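Local coordinates for protein prolyl oligopeptidase (Novosphingobium capsulatum, PDB 1YR2) that probably hydrolyses oligopeptides on the carboxyl side of proline, and less readily of alanine, as a serine peptidase of the prolyl oligopeptidase family, at residues V275-S287 against T295-G307. Sequence-based numbering, arbitrary orientation.
Sequences VSSDGRWVVITSS and TVHVARVTNGKIG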
loop_
_atom_site.group_PDB
_atom_site.type_symbol
_atom_site.label_atom_id
_atom_site.label_comp_id
_atom_site.label_asym_id
_atom_site.label_seq_id
_atom_site.Cartn_x
_atom_site.Cartn_y
_atom_site.Cartn_z
ATOM N N VAL A 275 -6.046 17.642 -20.473
ATOM C CA VAL A 275 -5.703 18.917 -21.107
ATOM C C VAL A 275 -4.529 19.438 -20.344
ATOM O O VAL A 275 -4.467 19.368 -19.107
ATOM C CB VAL A 275 -6.882 19.938 -21.086
ATOM C CG1 VAL A 275 -6.535 21.171 -21.826
ATOM C CG2 VAL A 275 -8.146 19.354 -21.713
ATOM N N SER A 276 -3.562 19.937 -21.069
ATOM C CA SER A 276 -2.420 20.557 -20.432
ATOM C C SER A 276 -2.872 21.770 -19.592
ATOM O O SER A 276 -3.926 22.378 -19.855
ATOM C CB SER A 276 -1.318 20.910 -21.445
ATOM O OG SER A 276 -1.753 21.811 -22.448
ATOM N N SER A 277 -2.088 22.082 -18.558
ATOM C CA SER A 277 -2.487 23.093 -17.586
ATOM C C SER A 277 -2.677 24.502 -18.156
ATOM O O SER A 277 -3.495 25.243 -17.623
ATOM C CB SER A 277 -1.507 23.108 -16.383
ATOM O OG SER A 277 -0.161 23.230 -16.844
ATOM N N ASP A 278 -1.987 24.844 -19.247
ATOM C CA ASP A 278 -2.158 26.132 -19.887
ATOM C C ASP A 278 -3.195 26.071 -21.005
ATOM O O ASP A 278 -3.386 27.018 -21.735
ATOM C CB ASP A 278 -0.801 26.685 -20.384
ATOM C CG ASP A 278 -0.094 25.768 -21.380
ATOM O OD1 ASP A 278 -0.654 24.695 -21.767
ATOM O OD2 ASP A 278 1.043 26.097 -21.831
ATOM N N GLY A 279 -3.830 24.922 -21.163
ATOM C CA GLY A 279 -4.991 24.780 -21.999
ATOM C C GLY A 279 -4.683 24.574 -23.474
ATOM O O GLY A 279 -5.605 24.560 -24.296
ATOM N N ARG A 280 -3.414 24.348 -23.788
ATOM C CA ARG A 280 -2.944 24.340 -25.167
ATOM C C ARG A 280 -3.106 23.033 -25.947
ATOM O O ARG A 280 -3.135 23.064 -27.187
ATOM C CB ARG A 280 -1.471 24.755 -25.203
ATOM C CG ARG A 280 -1.246 26.259 -25.034
ATOM C CD ARG A 280 0.204 26.605 -24.908
ATOM N NE ARG A 280 0.870 27.308 -26.028
ATOM C CZ ARG A 280 0.686 27.115 -27.317
ATOM N NH1 ARG A 280 -0.200 26.276 -27.785
ATOM N NH2 ARG A 280 1.412 27.779 -28.172
ATOM N N TRP A 281 -3.123 21.909 -25.245
ATOM C CA TRP A 281 -3.171 20.573 -25.852
ATOM C C TRP A 281 -4.159 19.654 -25.133
ATOM O O TRP A 281 -4.158 19.576 -23.889
ATOM C CB TRP A 281 -1.799 19.941 -25.833
ATOM C CG TRP A 281 -0.880 20.584 -26.797
ATOM C CD1 TRP A 281 0.008 21.598 -26.535
ATOM C CD2 TRP A 281 -0.786 20.319 -28.204
ATOM N NE1 TRP A 281 0.651 21.954 -27.700
ATOM C CE2 TRP A 281 0.160 21.194 -28.736
ATOM C CE3 TRP A 281 -1.411 19.399 -29.074
ATOM C CZ2 TRP A 281 0.502 21.186 -30.100
ATOM C CZ3 TRP A 281 -1.103 19.416 -30.400
ATOM C CH2 TRP A 281 -0.133 20.284 -30.903
ATOM N N VAL A 282 -4.987 18.976 -25.930
ATOM C CA VAL A 282 -5.755 17.792 -25.477
ATOM C C VAL A 282 -4.884 16.566 -25.718
ATOM O O VAL A 282 -4.252 16.442 -26.769
ATOM C CB VAL A 282 -7.077 17.669 -26.248
ATOM C CG1 VAL A 282 -7.858 16.438 -25.898
ATOM C CG2 VAL A 282 -7.927 18.923 -26.002
ATOM N N VAL A 283 -4.826 15.679 -24.730
ATOM C CA VAL A 283 -4.062 14.457 -24.810
ATOM C C VAL A 283 -4.981 13.313 -24.447
ATOM O O VAL A 283 -5.624 13.274 -23.361
ATOM C CB VAL A 283 -2.847 14.480 -23.877
ATOM C CG1 VAL A 283 -2.030 13.191 -23.951
ATOM C CG2 VAL A 283 -1.986 15.694 -24.203
ATOM N N ILE A 284 -5.086 12.384 -25.371
ATOM C CA ILE A 284 -5.966 11.241 -25.177
ATOM C C ILE A 284 -5.088 9.989 -25.041
ATOM O O ILE A 284 -4.285 9.675 -25.911
ATOM C CB ILE A 284 -6.968 11.105 -26.328
ATOM C CG1 ILE A 284 -7.875 12.328 -26.343
ATOM C CG2 ILE A 284 -7.780 9.819 -26.165
ATOM C CD1 ILE A 284 -8.602 12.486 -27.587
ATOM N N THR A 285 -5.291 9.308 -23.921
ATOM C CA THR A 285 -4.643 8.054 -23.563
ATOM C C THR A 285 -5.622 6.925 -23.770
ATOM O O THR A 285 -6.742 6.956 -23.237
ATOM C CB THR A 285 -4.280 8.183 -22.070
ATOM O OG1 THR A 285 -3.294 9.223 -21.966
ATOM C CG2 THR A 285 -3.579 7.005 -21.584
ATOM N N SER A 286 -5.169 5.868 -24.436
ATOM C CA SER A 286 -6.045 4.780 -24.794
ATOM C C SER A 286 -5.383 3.425 -24.508
ATOM O O SER A 286 -4.196 3.204 -24.791
ATOM C CB SER A 286 -6.419 4.865 -26.287
ATOM O OG SER A 286 -6.874 6.153 -26.642
ATOM N N SER A 287 -6.181 2.521 -23.972
ATOM C CA SER A 287 -5.712 1.177 -23.645
ATOM C C SER A 287 -6.806 0.154 -23.831
ATOM O O SER A 287 -7.973 0.492 -24.031
ATOM C CB SER A 287 -5.186 1.150 -22.203
ATOM O OG SER A 287 -6.240 1.405 -21.265
ATOM N N THR A 295 -1.722 3.915 -26.161
ATOM C CA THR A 295 -1.506 4.824 -27.245
ATOM C C THR A 295 -1.723 6.232 -26.761
ATOM O O THR A 295 -2.235 6.450 -25.669
ATOM C CB THR A 295 -2.463 4.558 -28.431
ATOM O OG1 THR A 295 -3.817 4.830 -28.044
ATOM C CG2 THR A 295 -2.400 3.086 -28.928
ATOM N N VAL A 296 -1.312 7.186 -27.598
ATOM C CA VAL A 296 -1.457 8.599 -27.283
ATOM C C VAL A 296 -1.859 9.316 -28.536
ATOM O O VAL A 296 -1.169 9.158 -29.585
ATOM C CB VAL A 296 -0.114 9.220 -26.712
ATOM C CG1 VAL A 296 -0.327 10.725 -26.366
ATOM C CG2 VAL A 296 0.357 8.475 -25.474
ATOM N N HIS A 297 -2.974 10.056 -28.471
ATOM C CA HIS A 297 -3.370 10.995 -29.493
ATOM C C HIS A 297 -3.390 12.422 -28.922
ATOM O O HIS A 297 -3.624 12.604 -27.711
ATOM C CB HIS A 297 -4.750 10.668 -30.050
ATOM C CG HIS A 297 -4.800 9.406 -30.848
ATOM N ND1 HIS A 297 -4.697 8.160 -30.280
ATOM C CD2 HIS A 297 -4.905 9.204 -32.189
ATOM C CE1 HIS A 297 -4.761 7.241 -31.236
ATOM N NE2 HIS A 297 -4.875 7.848 -32.405
ATOM N N VAL A 298 -3.101 13.419 -29.761
ATOM C CA VAL A 298 -3.065 14.814 -29.297
ATOM C C VAL A 298 -3.865 15.714 -30.235
ATOM O O VAL A 298 -4.054 15.389 -31.394
ATOM C CB VAL A 298 -1.629 15.367 -29.148
ATOM C CG1 VAL A 298 -0.881 14.543 -28.118
ATOM C CG2 VAL A 298 -0.898 15.412 -30.475
ATOM N N ALA A 299 -4.351 16.828 -29.707
ATOM C CA ALA A 299 -5.032 17.815 -30.512
ATOM C C ALA A 299 -4.691 19.158 -29.981
ATOM O O ALA A 299 -4.815 19.430 -28.796
ATOM C CB ALA A 299 -6.514 17.624 -30.488
ATOM N N ARG A 300 -4.293 20.025 -30.885
ATOM C CA ARG A 300 -4.022 21.423 -30.569
ATOM C C ARG A 300 -5.307 22.235 -30.279
ATOM O O ARG A 300 -6.284 22.206 -31.040
ATOM C CB ARG A 300 -3.243 22.045 -31.740
ATOM C CG ARG A 300 -2.842 23.471 -31.554
ATOM C CD ARG A 300 -2.147 24.049 -32.811
ATOM N NE ARG A 300 -0.912 23.322 -33.108
ATOM C CZ ARG A 300 0.321 23.694 -32.767
ATOM N NH1 ARG A 300 0.557 24.839 -32.127
ATOM N NH2 ARG A 300 1.344 22.919 -33.099
ATOM N N VAL A 301 -5.281 23.004 -29.199
ATOM C CA VAL A 301 -6.378 23.910 -28.851
ATOM C C VAL A 301 -5.937 25.342 -29.204
ATOM O O VAL A 301 -4.871 25.792 -28.800
ATOM C CB VAL A 301 -6.735 23.824 -27.365
ATOM C CG1 VAL A 301 -7.945 24.693 -27.037
ATOM C CG2 VAL A 301 -6.992 22.392 -26.957
ATOM N N THR A 302 -6.713 25.992 -30.047
ATOM C CA THR A 302 -6.440 27.367 -30.503
ATOM C C THR A 302 -7.745 28.110 -30.335
ATOM O O THR A 302 -8.739 27.731 -30.957
ATOM C CB THR A 302 -6.057 27.408 -32.008
ATOM O OG1 THR A 302 -4.985 26.494 -32.279
ATOM C CG2 THR A 302 -5.467 28.811 -32.395
ATOM N N ASN A 303 -7.749 29.135 -29.491
ATOM C CA ASN A 303 -8.924 30.021 -29.299
ATOM C C ASN A 303 -10.173 29.272 -28.834
ATOM O O ASN A 303 -11.253 29.530 -29.302
ATOM C CB ASN A 303 -9.250 30.775 -30.580
ATOM C CG ASN A 303 -8.132 31.684 -31.027
ATOM O OD1 ASN A 303 -7.584 32.434 -30.225
ATOM N ND2 ASN A 303 -7.800 31.640 -32.320
ATOM N N GLY A 304 -9.994 28.308 -27.943
ATOM C CA GLY A 304 -11.092 27.551 -27.390
ATOM C C GLY A 304 -11.591 26.410 -28.246
ATOM O O GLY A 304 -12.538 25.717 -27.838
ATOM N N LYS A 305 -10.991 26.219 -29.421
ATOM C CA LYS A 305 -11.433 25.229 -30.401
ATOM C C LYS A 305 -10.404 24.109 -30.530
ATOM O O LYS A 305 -9.222 24.343 -30.664
ATOM C CB LYS A 305 -11.636 25.890 -31.771
ATOM C CG LYS A 305 -12.823 26.909 -31.798
ATOM C CD LYS A 305 -13.411 27.175 -33.211
ATOM C CE LYS A 305 -14.334 26.014 -33.727
ATOM N NZ LYS A 305 -13.557 24.838 -34.310
ATOM N N ILE A 306 -10.884 22.880 -30.487
ATOM C CA ILE A 306 -10.012 21.702 -30.581
ATOM C C ILE A 306 -9.720 21.379 -32.026
ATOM O O ILE A 306 -10.623 21.157 -32.824
ATOM C CB ILE A 306 -10.715 20.497 -29.920
ATOM C CG1 ILE A 306 -10.940 20.787 -28.449
ATOM C CG2 ILE A 306 -9.872 19.249 -30.102
ATOM C CD1 ILE A 306 -11.751 19.780 -27.749
ATOM N N GLY A 307 -8.452 21.296 -32.381
ATOM C CA GLY A 307 -8.076 20.987 -33.735
ATOM C C GLY A 307 -8.169 19.495 -34.042
ATOM O O GLY A 307 -8.679 18.699 -33.248
HETATM O O HOH W 1 -4.745 7.364 -27.561
#
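Ile284 O is gripped from two sources: it accepts the backbone N-H of His297 at 2.9 Å, in the carbonyl plane, and accepts a hydrogen bond from a water that also bonds Ser286 OG, Thr295 OG1 and His297 ND1. The water lies in the plane of the imidazole, at its edge, 2.8 Å from His297 ND1, and so ties three side chains to one strand carbonyl. Thr295 OG1 reaches it from between its own backbone N and carbonyl carbon (chi1 66°), which also sets this oxygen 3.1 Å from Ser286 CB; Ser286 OG has a further partner in His271. The strands 281-287 and 295-302 run antiparallel, forming the two central strands of a four-stranded blade in the N-terminal beta-propeller domain. Ile284 N to His297 O, at 2.8 Å, is a straight bond (180°). On the blade face carrying Trp281, Val283 and Val298, the indole lies across strand 295-302: Trp281 CZ3 comes to 3.3 Å from Arg300 N, and Arg300 CB sits over the six-membered ring in a CH-pi contact, 3.9 Å from its centroid. The arginine chain bends at chi3, bringing its guanidinium face to Trp281 CZ2, the two planes 66° apart. Trp281 NE1 bonds Asp328, which also pairs with Arg280. With Trp281 replaced by an alanine, the Arg300 side chain is likely to lose its aromatic support and Asp328 its bond from the indole N-H. On the other face, Val282 CG2 meets Val301 CG2 at 3.7 Å, and Leu223 of strand 221-226 packs against Val282 and Ile306.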